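Local structure of pirin-like protein (Geobacillus kaustophilus, 2P17) at residues Met15-Leu28 and Leu41-Asp53. The protein is of unknown function but binds one iron ion per subunit and belongs to the pirin family of the cupin clan. Sequence-based numbering, arbitrary orientation.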
loop_
_atom_site.group_PDB
_atom_site.type_symbol
_atom_site.label_atom_id
_atom_site.label_comp_id
_atom_site.label_asym_id
_atom_site.label_seq_id
_atom_site.Cartn_x
_atom_site.Cartn_y
_atom_site.Cartn_z
HETATM N N MSE A 15 -10.388 4.051 -14.107
HETATM C CA MSE A 15 -9.151 4.378 -14.813
HETATM C C MSE A 15 -9.403 5.281 -16.002
HETATM O O MSE A 15 -10.461 5.212 -16.635
HETATM C CB MSE A 15 -8.424 3.109 -15.245
HETATM C CG MSE A 15 -8.086 2.233 -14.067
HETATM SE SE MSE A 15 -6.748 0.931 -14.492
HETATM C CE MSE A 15 -5.197 2.101 -14.558
ATOM N N THR A 16 -8.421 6.128 -16.288
ATOM C CA THR A 16 -8.484 7.040 -17.422
ATOM C C THR A 16 -7.205 6.921 -18.231
ATOM O O THR A 16 -6.155 6.576 -17.696
ATOM C CB THR A 16 -8.687 8.517 -16.973
ATOM O OG1 THR A 16 -8.893 9.346 -18.124
ATOM C CG2 THR A 16 -7.494 9.038 -16.185
ATOM N N THR A 17 -7.291 7.220 -19.521
ATOM C CA THR A 17 -6.118 7.209 -20.377
ATOM C C THR A 17 -5.468 8.591 -20.412
ATOM O O THR A 17 -6.077 9.572 -20.870
ATOM C CB THR A 17 -6.466 6.675 -21.773
ATOM O OG1 THR A 17 -6.951 5.329 -21.639
ATOM C CG2 THR A 17 -5.247 6.679 -22.676
ATOM N N ASN A 18 -4.247 8.670 -19.889
ATOM C CA ASN A 18 -3.478 9.916 -19.882
ATOM C C ASN A 18 -2.839 10.158 -21.234
ATOM O O ASN A 18 -2.842 11.279 -21.748
ATOM C CB ASN A 18 -2.366 9.886 -18.831
ATOM C CG ASN A 18 -2.886 9.779 -17.424
ATOM O OD1 ASN A 18 -2.989 10.780 -16.706
ATOM N ND2 ASN A 18 -3.196 8.571 -17.006
ATOM N N SER A 19 -2.268 9.101 -21.797
ATOM C CA SER A 19 -1.517 9.180 -23.045
ATOM C C SER A 19 -1.451 7.787 -23.654
ATOM O O SER A 19 -1.894 6.816 -23.046
ATOM C CB SER A 19 -0.105 9.721 -22.778
ATOM O OG SER A 19 0.744 8.719 -22.233
ATOM N N PRO A 20 -0.899 7.674 -24.873
ATOM C CA PRO A 20 -0.752 6.371 -25.509
ATOM C C PRO A 20 0.124 5.397 -24.706
ATOM O O PRO A 20 0.080 4.185 -24.949
ATOM C CB PRO A 20 -0.073 6.712 -26.839
ATOM C CG PRO A 20 -0.411 8.140 -27.080
ATOM C CD PRO A 20 -0.434 8.770 -25.739
ATOM N N ILE A 21 0.894 5.919 -23.759
ATOM C CA ILE A 21 1.803 5.078 -22.959
ATOM C C ILE A 21 1.464 5.059 -21.463
ATOM O O ILE A 21 2.216 4.492 -20.660
ATOM C CB ILE A 21 3.298 5.473 -23.182
ATOM C CG1 ILE A 21 3.568 6.935 -22.792
ATOM C CG2 ILE A 21 3.712 5.191 -24.633
ATOM C CD1 ILE A 21 5.049 7.305 -22.768
ATOM N N HIS A 22 0.329 5.649 -21.086
ATOM C CA HIS A 22 0.012 5.816 -19.667
ATOM C C HIS A 22 -1.479 5.872 -19.374
ATOM O O HIS A 22 -2.200 6.722 -19.896
ATOM C CB HIS A 22 0.702 7.084 -19.143
ATOM C CG HIS A 22 0.544 7.328 -17.675
ATOM N ND1 HIS A 22 0.572 8.593 -17.131
ATOM C CD2 HIS A 22 0.386 6.475 -16.635
ATOM C CE1 HIS A 22 0.434 8.513 -15.820
ATOM N NE2 HIS A 22 0.302 7.241 -15.493
ATOM N N ARG A 23 -1.930 4.928 -18.552
ATOM C CA ARG A 23 -3.280 4.930 -18.001
ATOM C C ARG A 23 -3.154 5.019 -16.485
ATOM O O ARG A 23 -2.192 4.513 -15.908
ATOM C CB ARG A 23 -4.033 3.653 -18.376
ATOM C CG ARG A 23 -4.255 3.478 -19.867
ATOM C CD ARG A 23 -5.176 2.303 -20.161
ATOM N NE ARG A 23 -6.577 2.636 -19.905
ATOM C CZ ARG A 23 -7.337 2.083 -18.958
ATOM N NH1 ARG A 23 -6.852 1.137 -18.166
ATOM N NH2 ARG A 23 -8.600 2.467 -18.821
ATOM N N SER A 24 -4.119 5.657 -15.838
ATOM C CA SER A 24 -4.036 5.790 -14.382
ATOM C C SER A 24 -5.386 5.800 -13.695
ATOM O O SER A 24 -6.407 6.090 -14.320
ATOM C CB SER A 24 -3.240 7.037 -13.974
ATOM O OG SER A 24 -3.890 8.211 -14.423
ATOM N N GLY A 25 -5.369 5.495 -12.398
ATOM C CA GLY A 25 -6.608 5.531 -11.601
ATOM C C GLY A 25 -6.330 6.016 -10.203
ATOM O O GLY A 25 -5.304 5.666 -9.627
ATOM N N SER A 26 -7.230 6.839 -9.671
ATOM C CA SER A 26 -7.111 7.327 -8.297
ATOM C C SER A 26 -7.802 6.363 -7.345
ATOM O O SER A 26 -8.995 6.075 -7.495
ATOM C CB SER A 26 -7.680 8.744 -8.142
ATOM O OG SER A 26 -6.669 9.710 -8.404
ATOM N N VAL A 27 -7.031 5.828 -6.404
ATOM C CA VAL A 27 -7.567 4.916 -5.395
ATOM C C VAL A 27 -7.908 5.722 -4.139
ATOM O O VAL A 27 -9.021 5.650 -3.607
ATOM C CB VAL A 27 -6.593 3.746 -5.102
ATOM C CG1 VAL A 27 -7.260 2.702 -4.212
ATOM C CG2 VAL A 27 -6.090 3.094 -6.412
ATOM N N LEU A 28 -6.929 6.492 -3.679
ATOM C CA LEU A 28 -7.139 7.525 -2.684
ATOM C C LEU A 28 -6.818 8.827 -3.387
ATOM O O LEU A 28 -5.665 9.048 -3.801
ATOM C CB LEU A 28 -6.199 7.336 -1.478
ATOM C CG LEU A 28 -6.660 6.447 -0.319
ATOM C CD1 LEU A 28 -6.854 5.001 -0.748
ATOM C CD2 LEU A 28 -5.663 6.540 0.845
ATOM N N LEU A 41 -2.201 9.895 -0.700
ATOM C CA LEU A 41 -2.802 9.469 -1.956
ATOM C C LEU A 41 -2.357 8.053 -2.288
ATOM O O LEU A 41 -1.371 7.551 -1.744
ATOM C CB LEU A 41 -2.496 10.437 -3.110
ATOM C CG LEU A 41 -1.068 10.613 -3.608
ATOM C CD1 LEU A 41 -0.654 9.500 -4.569
ATOM C CD2 LEU A 41 -0.926 11.972 -4.313
ATOM N N LEU A 42 -3.118 7.407 -3.163
ATOM C CA LEU A 42 -2.724 6.115 -3.708
ATOM C C LEU A 42 -3.169 6.110 -5.157
ATOM O O LEU A 42 -4.359 6.275 -5.435
ATOM C CB LEU A 42 -3.384 4.958 -2.952
ATOM C CG LEU A 42 -3.085 3.557 -3.511
ATOM C CD1 LEU A 42 -1.590 3.216 -3.522
ATOM C CD2 LEU A 42 -3.848 2.516 -2.709
HETATM N N MSE A 43 -2.205 5.944 -6.052
HETATM C CA MSE A 43 -2.446 6.009 -7.489
HETATM C C MSE A 43 -2.083 4.688 -8.150
HETATM O O MSE A 43 -1.039 4.102 -7.842
HETATM C CB MSE A 43 -1.592 7.123 -8.080
HETATM C CG MSE A 43 -1.781 7.342 -9.552
HETATM SE SE MSE A 43 -1.030 9.045 -10.033
HETATM C CE MSE A 43 -2.136 10.174 -8.900
ATOM N N GLU A 44 -2.947 4.236 -9.058
ATOM C CA GLU A 44 -2.683 3.076 -9.892
ATOM C C GLU A 44 -2.207 3.567 -11.245
ATOM O O GLU A 44 -2.820 4.456 -11.830
ATOM C CB GLU A 44 -3.944 2.228 -10.059
ATOM C CG GLU A 44 -3.756 1.017 -10.972
ATOM C CD GLU A 44 -5.068 0.378 -11.412
ATOM O OE1 GLU A 44 -6.091 1.089 -11.559
ATOM O OE2 GLU A 44 -5.066 -0.849 -11.629
ATOM N N ASP A 45 -1.106 2.996 -11.728
ATOM C CA ASP A 45 -0.547 3.390 -13.023
ATOM C C ASP A 45 -0.243 2.177 -13.875
ATOM O O ASP A 45 0.239 1.158 -13.376
ATOM C CB ASP A 45 0.731 4.205 -12.838
ATOM C CG ASP A 45 0.466 5.556 -12.213
ATOM O OD1 ASP A 45 0.016 6.468 -12.938
ATOM O OD2 ASP A 45 0.717 5.705 -11.001
ATOM N N ILE A 46 -0.551 2.289 -15.164
ATOM C CA ILE A 46 -0.093 1.332 -16.154
ATOM C C ILE A 46 0.693 2.153 -17.161
ATOM O O ILE A 46 0.127 3.044 -17.807
ATOM C CB ILE A 46 -1.276 0.615 -16.843
ATOM C CG1 ILE A 46 -2.126 -0.130 -15.805
ATOM C CG2 ILE A 46 -0.759 -0.318 -17.950
ATOM C CD1 ILE A 46 -3.395 -0.722 -16.356
ATOM N N PHE A 47 1.988 1.885 -17.295
ATOM C CA PHE A 47 2.840 2.790 -18.061
ATOM C C PHE A 47 4.011 2.120 -18.760
ATOM O O PHE A 47 4.454 1.040 -18.356
ATOM C CB PHE A 47 3.277 4.011 -17.226
ATOM C CG PHE A 47 4.080 3.677 -15.989
ATOM C CD1 PHE A 47 5.419 4.033 -15.903
ATOM C CD2 PHE A 47 3.485 3.044 -14.895
ATOM C CE1 PHE A 47 6.156 3.761 -14.763
ATOM C CE2 PHE A 47 4.216 2.757 -13.742
ATOM C CZ PHE A 47 5.566 3.116 -13.677
ATOM N N GLU A 48 4.485 2.768 -19.822
ATOM C CA GLU A 48 5.625 2.288 -20.590
ATOM C C GLU A 48 6.838 3.190 -20.394
ATOM O O GLU A 48 6.736 4.270 -19.802
ATOM C CB GLU A 48 5.252 2.188 -22.078
ATOM C CG GLU A 48 4.138 1.165 -22.352
ATOM C CD GLU A 48 3.592 1.201 -23.773
ATOM O OE1 GLU A 48 4.390 1.266 -24.742
ATOM O OE2 GLU A 48 2.353 1.140 -23.919
ATOM N N ARG A 49 7.987 2.731 -20.882
ATOM C CA ARG A 49 9.241 3.475 -20.801
ATOM C C ARG A 49 9.073 4.872 -21.392
ATOM O O ARG A 49 8.499 5.042 -22.476
ATOM C CB ARG A 49 10.356 2.723 -21.534
ATOM C CG ARG A 49 11.757 3.240 -21.256
ATOM C CD ARG A 49 12.796 2.225 -21.701
ATOM N NE ARG A 49 14.174 2.652 -21.444
ATOM C CZ ARG A 49 14.817 2.496 -20.288
ATOM N NH1 ARG A 49 14.227 1.927 -19.238
ATOM N NH2 ARG A 49 16.073 2.913 -20.183
ATOM N N GLY A 50 9.558 5.863 -20.648
ATOM C CA GLY A 50 9.529 7.262 -21.077
ATOM C C GLY A 50 8.363 8.080 -20.552
ATOM O O GLY A 50 8.269 9.281 -20.824
ATOM N N THR A 51 7.469 7.436 -19.800
ATOM C CA THR A 51 6.272 8.102 -19.284
ATOM C C THR A 51 6.605 9.270 -18.351
ATOM O O THR A 51 6.115 10.390 -18.546
ATOM C CB THR A 51 5.341 7.109 -18.549
ATOM O OG1 THR A 51 4.844 6.141 -19.482
ATOM C CG2 THR A 51 4.164 7.840 -17.925
ATOM N N PHE A 52 7.423 8.993 -17.340
ATOM C CA PHE A 52 7.713 9.975 -16.305
ATOM C C PHE A 52 9.063 10.653 -16.482
ATOM O O PHE A 52 9.989 10.094 -17.065
ATOM C CB PHE A 52 7.624 9.334 -14.922
ATOM C CG PHE A 52 6.253 8.848 -14.577
ATOM C CD1 PHE A 52 5.207 9.751 -14.394
ATOM C CD2 PHE A 52 5.997 7.490 -14.435
ATOM C CE1 PHE A 52 3.926 9.303 -14.084
ATOM C CE2 PHE A 52 4.729 7.040 -14.127
ATOM C CZ PHE A 52 3.693 7.942 -13.945
ATOM N N ASP A 53 9.142 11.875 -15.972
ATOM C CA ASP A 53 10.386 12.619 -15.904
ATOM C C ASP A 53 10.890 12.599 -14.469
ATOM O O ASP A 53 10.183 12.176 -13.552
ATOM C CB ASP A 53 10.158 14.059 -16.363
ATOM C CG ASP A 53 9.789 14.150 -17.837
ATOM O OD1 ASP A 53 10.379 13.411 -18.655
ATOM O OD2 ASP A 53 8.907 14.964 -18.174
#
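Arg23-Ile46 backbone pairing places strand 22-26 antiparallel beside strand 41-47 in the cupin fold of this pirin, where strand 109-117 flanks the other edge of 41-47. Arg23 N and Ile46 O, 2.9 Å apart, form half of a reciprocal pair; Gly25 and Glu44 make the next. A classic beta bulge shifts the register by one: Val27 N and Leu28 N both donate to Leu42 O, and the ladder resumes with Leu42 N to Leu28 O.

On the face carrying His22 and Asp45, the imidazole lies with CG anti to the backbone N (chi1 -176°), which carries NE2 along the sheet to Asp45. NE2 donates in its ring plane to the anti side of Asp45 OD1 (2.7 Å), somewhat out of the carboxylate plane but nearly straight at 173°. Thr51 CG2 makes a CH-pi contact over one imidazole face, 4.0 Å from the centroid, and Phe52 turns its edge to the ring in a T-shaped stack, planes at 72°. An alanine in place of His22 would probably leave Asp45 OD1 without this donor and the Phe52 edge without its aromatic partner. Phe52 itself reaches within about 7 Å of the iron, side chain to ion.

On the opposite face, selenomethionine Met15 crosses Glu44 at roughly a right angle; Glu44 OE2 hydrogen-bonds His110, while Met15 SE sits 3.0 Å from Glu44 OE1.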